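Local coordinates for methionine-binding protein (Coxiella burnetii, PDB 3TQW) that binds methionine in a cleft between two lobes and probably delivers it, as a membrane-anchored lipoprotein, to an ABC transporter for uptake, at residues E114-L119 with L189-N194; G87-K92 with A179-S184; G12-L17 with F82-G87. All coordinates share one frame; numbering follows the deposited sequence. Where two conformers were deposited one is given.

How the interactions relate
Interactions 1 and 3 both touch the bound methionine, through its two charged groups: in interaction 1 a buried arginine, paired with a glutamate, reaches the carboxylate, while in interaction 3 a glutamate carboxylate lying over a tyrosine ring comes close to the ammonium group. Interaction 3 lies deepest, all four of its touching residues being buried, and mixes polar with apolar contacts; interaction 1 is partly buried and is purely ionic. Interaction 2, farther from the chain centre, is a partly buried, largely apolar contact without a hydrogen bond across it. Strands 87-89 and 189-190 are neighbours in one sheet, which ties interaction 2 to interaction 1, and Gly87 is common to interactions 2 and 3.

Interaction 1. Residues E114-L119 with L189-N194; sequences EARALL and LTEGPN. With MET (methionine), chain C.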
# COMPACT_ATOMS: atom_id res chain seq x y z
N GLU A 114 3.86 9.38 -1.41
CA GLU A 114 5.05 10.22 -1.34
C GLU A 114 5.09 10.91 0.02
O GLU A 114 6.13 10.92 0.68
CB GLU A 114 5.09 11.27 -2.45
CG GLU A 114 6.23 12.26 -2.27
CD GLU A 114 6.66 12.91 -3.56
OE1 GLU A 114 7.67 13.64 -3.53
OE2 GLU A 114 6.01 12.68 -4.60
N ALA A 115 3.97 11.48 0.45
CA ALA A 115 3.88 12.08 1.77
C ALA A 115 4.20 11.03 2.83
O ALA A 115 4.91 11.30 3.81
CB ALA A 115 2.50 12.68 2.00
N ARG A 116 3.69 9.83 2.63
CA ARG A 116 3.91 8.73 3.55
C ARG A 116 5.39 8.40 3.69
O ARG A 116 5.89 8.21 4.80
CB ARG A 116 3.15 7.48 3.07
CG ARG A 116 3.44 6.21 3.87
CD ARG A 116 2.69 5.04 3.26
NE ARG A 116 2.65 3.87 4.13
CZ ARG A 116 2.04 2.73 3.81
NH1 ARG A 116 1.43 2.62 2.64
NH2 ARG A 116 2.04 1.70 4.65
N ALA A 117 6.09 8.34 2.56
CA ALA A 117 7.50 8.01 2.54
C ALA A 117 8.33 9.11 3.20
O ALA A 117 9.33 8.83 3.86
CB ALA A 117 7.97 7.78 1.12
N LEU A 118 7.93 10.36 3.00
CA LEU A 118 8.63 11.48 3.62
C LEU A 118 8.48 11.44 5.14
O LEU A 118 9.42 11.73 5.88
CB LEU A 118 8.15 12.82 3.06
CG LEU A 118 8.59 13.08 1.62
CD1 LEU A 118 7.96 14.35 1.07
CD2 LEU A 118 10.12 13.14 1.53
N LEU A 119 7.29 11.05 5.60
CA LEU A 119 7.05 10.88 7.02
C LEU A 119 7.92 9.78 7.60
O LEU A 119 8.40 9.89 8.73
CB LEU A 119 5.57 10.58 7.28
CG LEU A 119 4.63 11.79 7.24
CD1 LEU A 119 3.18 11.35 7.18
CD2 LEU A 119 4.88 12.71 8.43
N LEU A 189 14.31 -0.10 8.39
CA LEU A 189 13.33 0.53 9.27
C LEU A 189 11.94 0.44 8.64
O LEU A 189 11.82 0.53 7.42
CB LEU A 189 13.69 2.00 9.48
CG LEU A 189 12.70 2.83 10.30
CD1 LEU A 189 12.68 2.38 11.77
CD2 LEU A 189 13.02 4.32 10.21
N THR A 190 10.91 0.25 9.45
CA THR A 190 9.54 0.29 8.94
C THR A 190 8.65 1.19 9.79
O THR A 190 8.99 1.51 10.94
CB THR A 190 8.88 -1.11 8.91
OG1 THR A 190 8.60 -1.53 10.26
CG2 THR A 190 9.79 -2.13 8.24
N GLU A 191 7.52 1.60 9.23
CA GLU A 191 6.51 2.33 9.98
C GLU A 191 6.05 1.50 11.16
O GLU A 191 6.27 0.29 11.21
CB GLU A 191 5.28 2.58 9.11
CG GLU A 191 5.48 3.42 7.86
CD GLU A 191 4.23 3.43 7.00
OE1 GLU A 191 3.59 2.37 6.87
OE2 GLU A 191 3.89 4.50 6.45
N GLY A 192 5.40 2.16 12.11
CA GLY A 192 4.70 1.47 13.18
C GLY A 192 3.37 0.94 12.67
O GLY A 192 2.95 1.29 11.56
N PRO A 193 2.70 0.11 13.47
CA PRO A 193 1.45 -0.55 13.07
C PRO A 193 0.23 0.38 13.14
O PRO A 193 -0.79 0.08 12.52
CB PRO A 193 1.30 -1.67 14.09
CG PRO A 193 1.99 -1.14 15.32
CD PRO A 193 3.15 -0.34 14.80
N ASN A 194 0.33 1.47 13.88
CA ASN A 194 -0.81 2.35 14.10
C ASN A 194 -0.82 3.58 13.21
O ASN A 194 -0.95 4.71 13.68
CB ASN A 194 -0.89 2.76 15.57
CG ASN A 194 -1.00 1.57 16.50
OD1 ASN A 194 -0.23 1.44 17.45
ND2 ASN A 194 -1.96 0.69 16.23
N MET C . -0.93 -1.95 -0.52
CA MET C . -0.32 -0.61 -0.59
C MET C . 0.22 -0.24 0.79
O MET C . -0.41 -0.56 1.80
CB MET C . -1.36 0.41 -1.05
CG MET C . -0.85 1.85 -1.22
SD MET C . -2.16 2.98 -1.77
CE MET C . -2.46 2.31 -3.41
OXT MET C . 1.28 0.37 0.94
O HOH W 1 4.84 6.90 7.08
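Residues 114-119 belong to helix 111-123, and across from Arg116 the chain leaves the short strand 189-190 into a loop that begins at Glu191. These two residues alone join the segments. Arg116 points CG away from its backbone N (chi1 174°) and stays extended as far as NE, which brings the guanidinium to the Glu191 carboxylate; the side chains meet at about a right angle. The salt bridge is bidentate: NE of Arg116 gives a hydrogen bond to OE2 of Glu191 at 2.7 Å, and NH2 of Arg116 one to OE1 of Glu191 at 2.8 Å. Both oxygens lie almost in the guanidinium plane and are met on their syn sides, although the carboxylate plane is turned 29° from it. A water donates to OE2 of Glu191 and to the carbonyl O of Arg116, and OE1 also accepts from the backbone N of Met86. Two bonds in its plane limit rotation of the guanidinium, and NH1 of Arg116 reaches OXT of the bound methionine at 2.8 Å, in a more bent bond (134°). Glu191 thus acts as a second-shell residue that orients the carboxylate-binding arginine of the methionine pocket, consistent with amino-acid recognition in periplasmic binding proteins.

Interaction 2. Residues G87-K92 with A179-S184; sequences GLYSKK and AGLSPS
Tyr89 lies against Leu181 and Pro183 where a strand of the five-stranded sheet of this periplasmic binding protein fold meets the loop that follows helix 173-176. That helix ends in a Schellman motif with Gly180, at positive phi, as its C-prime residue, and the chain then runs on as the loop 181-184 beside the tyrosine.

Tyr89 and Leu181 point toward each other's segment, and the two side chains run alongside each other, pointing opposite ways. CB of Leu181 approaches CE1 of Tyr89 to 4.0 Å, oblique to the ring, while CD1 of Leu181 lies 4.2 Å from CG of Tyr89, nearer the root of the ring. With CG anti to the carbonyl carbon (chi1 -56°), Tyr89 carries its hydroxyl end as far as Pro183. Ala176 and Ile171 touch both Tyr89 and Leu181, so the pair is part of a larger apolar layer between helix and sheet.

Polar groups contribute at the ring edge without a hydrogen bond between the segments. The carbonyl O of Ser182 lies in the ring plane, 3.8 Å from CE1 of Tyr89. Ser182 itself turns its CB away, and its OG bonds to Arg185 N instead. Within 87-92, Ser90 OG accepts from the backbone N of Lys92 in an ST turn, just where the chain leaves the strand.

At the far end of the ring the proline meets the hydroxyl oxygen: OH of Tyr89 is 3.2 Å from CA of Pro183 and 3.4 Å from its CG.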
# COMPACT_ATOMS: atom_id res chain seq x y z
N GLY A 87 8.49 -0.18 4.49
CA GLY A 87 9.89 -0.28 4.86
C GLY A 87 10.80 0.60 4.02
O GLY A 87 10.43 1.03 2.93
N LEU A 88 11.99 0.89 4.56
CA LEU A 88 13.05 1.54 3.81
C LEU A 88 14.08 0.47 3.48
O LEU A 88 14.53 -0.26 4.36
CB LEU A 88 13.69 2.65 4.64
CG LEU A 88 12.80 3.80 5.08
CD1 LEU A 88 13.54 4.70 6.07
CD2 LEU A 88 12.32 4.59 3.87
N TYR A 89 14.46 0.38 2.21
CA TYR A 89 15.32 -0.70 1.75
C TYR A 89 16.55 -0.17 1.03
O TYR A 89 16.54 0.92 0.49
CB TYR A 89 14.56 -1.62 0.79
CG TYR A 89 13.29 -2.19 1.37
CD1 TYR A 89 13.29 -3.43 2.00
CD2 TYR A 89 12.08 -1.51 1.28
CE1 TYR A 89 12.14 -3.97 2.52
CE2 TYR A 89 10.92 -2.04 1.80
CZ TYR A 89 10.95 -3.27 2.42
OH TYR A 89 9.80 -3.82 2.95
N SER A 90 17.61 -0.97 1.01
CA SER A 90 18.82 -0.60 0.29
C SER A 90 19.61 -1.83 -0.11
O SER A 90 19.55 -2.86 0.56
CB SER A 90 19.69 0.33 1.13
OG SER A 90 20.92 0.60 0.49
N LYS A 91 20.35 -1.72 -1.21
CA LYS A 91 21.33 -2.72 -1.58
C LYS A 91 22.73 -2.13 -1.49
O LYS A 91 23.70 -2.71 -1.97
CB LYS A 91 21.06 -3.24 -3.00
CG LYS A 91 19.89 -4.21 -3.08
CD LYS A 91 19.36 -4.34 -4.50
CE LYS A 91 20.42 -4.81 -5.48
NZ LYS A 91 19.86 -4.96 -6.85
N LYS A 92 22.84 -0.96 -0.85
CA LYS A 92 24.13 -0.28 -0.73
C LYS A 92 24.55 -0.04 0.73
O LYS A 92 25.74 0.12 1.01
CB LYS A 92 24.14 1.03 -1.52
CG LYS A 92 23.95 0.85 -3.04
CD LYS A 92 24.14 2.17 -3.77
CE LYS A 92 23.71 2.08 -5.24
NZ LYS A 92 24.52 1.11 -6.03
N ALA A 179 9.86 -8.55 -5.21
CA ALA A 179 11.24 -8.24 -5.56
C ALA A 179 12.23 -8.99 -4.67
O ALA A 179 13.44 -8.77 -4.75
CB ALA A 179 11.50 -6.74 -5.50
N GLY A 180 11.72 -9.89 -3.83
CA GLY A 180 12.57 -10.65 -2.93
C GLY A 180 12.94 -9.88 -1.68
O GLY A 180 13.84 -10.29 -0.94
N LEU A 181 12.25 -8.77 -1.42
CA LEU A 181 12.53 -7.95 -0.25
C LEU A 181 11.47 -8.16 0.83
O LEU A 181 10.27 -7.99 0.58
CB LEU A 181 12.60 -6.47 -0.62
CG LEU A 181 13.63 -6.04 -1.67
CD1 LEU A 181 13.41 -4.58 -2.03
CD2 LEU A 181 15.05 -6.27 -1.18
N SER A 182 11.91 -8.52 2.03
CA SER A 182 11.00 -8.72 3.15
C SER A 182 11.07 -7.55 4.12
O SER A 182 12.15 -7.16 4.56
CB SER A 182 11.36 -10.02 3.88
OG SER A 182 10.87 -10.01 5.22
N PRO A 183 9.91 -6.97 4.45
CA PRO A 183 9.80 -5.87 5.42
C PRO A 183 10.41 -6.23 6.77
O PRO A 183 11.08 -5.40 7.38
CB PRO A 183 8.29 -5.68 5.57
CG PRO A 183 7.72 -6.21 4.31
CD PRO A 183 8.60 -7.33 3.88
N SER A 184 10.17 -7.46 7.22
CA SER A 184 10.69 -7.92 8.51
C SER A 184 12.19 -8.22 8.46
O SER A 184 12.92 -7.96 9.42
CB SER A 184 9.94 -9.18 8.97
OG SER A 184 8.56 -8.91 9.16

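Interaction 3. Residues G12-L17 with F82-G87; sequences GPETQL and FVYPMG. With MET (methionine), chain C.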
# COMPACT_ATOMS: atom_id res chain seq x y z
N GLY A 12 0.02 -9.75 -7.68
CA GLY A 12 1.08 -9.95 -6.71
C GLY A 12 0.54 -10.61 -5.45
O GLY A 12 -0.48 -11.30 -5.50
N PRO A 13 1.22 -10.39 -4.30
CA PRO A 13 0.91 -11.03 -3.02
C PRO A 13 -0.52 -10.76 -2.54
O PRO A 13 -1.14 -11.64 -1.95
CB PRO A 13 1.89 -10.37 -2.04
CG PRO A 13 2.91 -9.69 -2.86
CD PRO A 13 2.31 -9.41 -4.20
N GLU A 14 -1.03 -9.55 -2.78
CA GLU A 14 -2.39 -9.23 -2.33
C GLU A 14 -3.45 -9.97 -3.13
O GLU A 14 -4.55 -10.24 -2.64
CB GLU A 14 -2.63 -7.72 -2.35
CG GLU A 14 -1.73 -6.97 -1.37
CD GLU A 14 -1.87 -5.47 -1.47
OE1 GLU A 14 -2.79 -4.99 -2.16
OE2 GLU A 14 -1.05 -4.76 -0.85
N THR A 15 -3.13 -10.29 -4.38
CA THR A 15 -4.02 -11.10 -5.19
C THR A 15 -4.06 -12.53 -4.64
O THR A 15 -5.11 -13.16 -4.65
CB THR A 15 -3.61 -11.08 -6.68
OG1 THR A 15 -3.84 -9.77 -7.20
CG2 THR A 15 -4.42 -12.09 -7.49
N GLN A 16 -2.92 -13.02 -4.16
CA GLN A 16 -2.89 -14.34 -3.52
C GLN A 16 -3.78 -14.33 -2.28
O GLN A 16 -4.52 -15.27 -2.03
CB GLN A 16 -1.47 -14.74 -3.13
CG GLN A 16 -0.56 -14.96 -4.32
CD GLN A 16 0.84 -15.39 -3.92
OE1 GLN A 16 1.83 -14.91 -4.48
NE2 GLN A 16 0.94 -16.31 -2.96
N LEU A 17 -3.68 -13.26 -1.50
CA LEU A 17 -4.52 -13.11 -0.33
C LEU A 17 -5.99 -13.16 -0.74
O LEU A 17 -6.81 -13.84 -0.11
CB LEU A 17 -4.20 -11.80 0.41
CG LEU A 17 -4.96 -11.61 1.71
CD1 LEU A 17 -4.46 -12.60 2.76
CD2 LEU A 17 -4.83 -10.18 2.22
N PHE A 82 -5.94 -5.02 6.03
CA PHE A 82 -4.68 -5.08 6.77
C PHE A 82 -3.92 -3.79 6.58
O PHE A 82 -4.11 -3.09 5.58
CB PHE A 82 -3.81 -6.24 6.25
CG PHE A 82 -4.44 -7.59 6.39
CD1 PHE A 82 -4.14 -8.41 7.47
CD2 PHE A 82 -5.33 -8.06 5.43
CE1 PHE A 82 -4.71 -9.65 7.60
CE2 PHE A 82 -5.91 -9.31 5.56
CZ PHE A 82 -5.60 -10.11 6.64
N VAL A 83 -3.07 -3.45 7.54
CA VAL A 83 -2.08 -2.41 7.33
C VAL A 83 -0.76 -3.09 7.01
O VAL A 83 -0.42 -4.12 7.59
CB VAL A 83 -1.94 -1.48 8.55
CG1 VAL A 83 -1.58 -2.28 9.79
CG2 VAL A 83 -0.89 -0.40 8.27
N TYR A 84 -0.02 -2.52 6.06
CA TYR A 84 1.24 -3.10 5.60
C TYR A 84 2.36 -2.10 5.84
O TYR A 84 2.70 -1.33 4.95
CB TYR A 84 1.17 -3.45 4.11
CG TYR A 84 0.07 -4.40 3.72
CD1 TYR A 84 0.22 -5.78 3.86
CD2 TYR A 84 -1.13 -3.93 3.17
CE1 TYR A 84 -0.79 -6.66 3.49
CE2 TYR A 84 -2.14 -4.81 2.79
CZ TYR A 84 -1.96 -6.18 2.96
OH TYR A 84 -2.96 -7.05 2.59
N PRO A 85 2.94 -2.10 7.06
CA PRO A 85 3.94 -1.09 7.41
C PRO A 85 5.04 -0.98 6.37
O PRO A 85 5.70 -1.97 6.06
CB PRO A 85 4.49 -1.60 8.74
CG PRO A 85 3.34 -2.31 9.35
CD PRO A 85 2.64 -2.99 8.19
N MSE A 86 5.22 0.23 5.84
CA MSE A 86 6.18 0.48 4.77
C MSE A 86 7.62 0.46 5.26
O MSE A 86 7.94 1.02 6.32
CB MSE A 86 5.86 1.83 4.10
CG MSE A 86 6.91 2.30 3.11
SE MSE A 86 6.44 4.04 2.35
CE MSE A 86 5.15 3.45 1.02
N GLY A 87 8.49 -0.18 4.49
CA GLY A 87 9.89 -0.28 4.86
C GLY A 87 10.80 0.60 4.02
O GLY A 87 10.43 1.03 2.93
N MET C . -0.93 -1.95 -0.52
CA MET C . -0.32 -0.61 -0.59
C MET C . 0.22 -0.24 0.79
O MET C . -0.41 -0.56 1.80
CB MET C . -1.36 0.41 -1.05
CG MET C . -0.85 1.85 -1.22
SD MET C . -2.16 2.98 -1.77
CE MET C . -2.46 2.31 -3.41
OXT MET C . 1.28 0.37 0.94
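Glu14 and Tyr84 meet in the methionine pocket of this two-lobed binding-protein fold, where the start of helix 13-29 faces the chain just beyond strand 75-83. OE2 of Glu14 lies over one face of the Tyr84 ring, 3.8 Å from CE2, with carboxylate and ring planes only 14° apart. The same OE2 of Glu14 is 2.8 Å from the N of the bound methionine, a distance at which the carboxylate would probably balance the ammonium charge. The ligand's O, by contrast, sits at the edge of the tyrosine, 3.7 Å from CD2 of Tyr84. Extended beyond CG, the Glu14 chain carries its carboxylate from the first turn of the helix to the ligand, and Asn174, also of the pocket, touches it.

One turn on, Leu17 reaches both aromatic residues with a single methyl group. Its CG stands anti to the backbone N (chi1 -176°), which brings CD2 against both, 3.6 Å from CE2 of Phe82, obliquely to that ring, and 3.7 Å from OH of Tyr84.

Farther out, Phe82 packs on Leu226 and Ala229 of helix 223-233, and Phe233 of that helix meets the Tyr84 ring with planes at about 50°. Beyond Tyr84, the backbone N of Met86 gives a hydrogen bond to OE1 of Glu191.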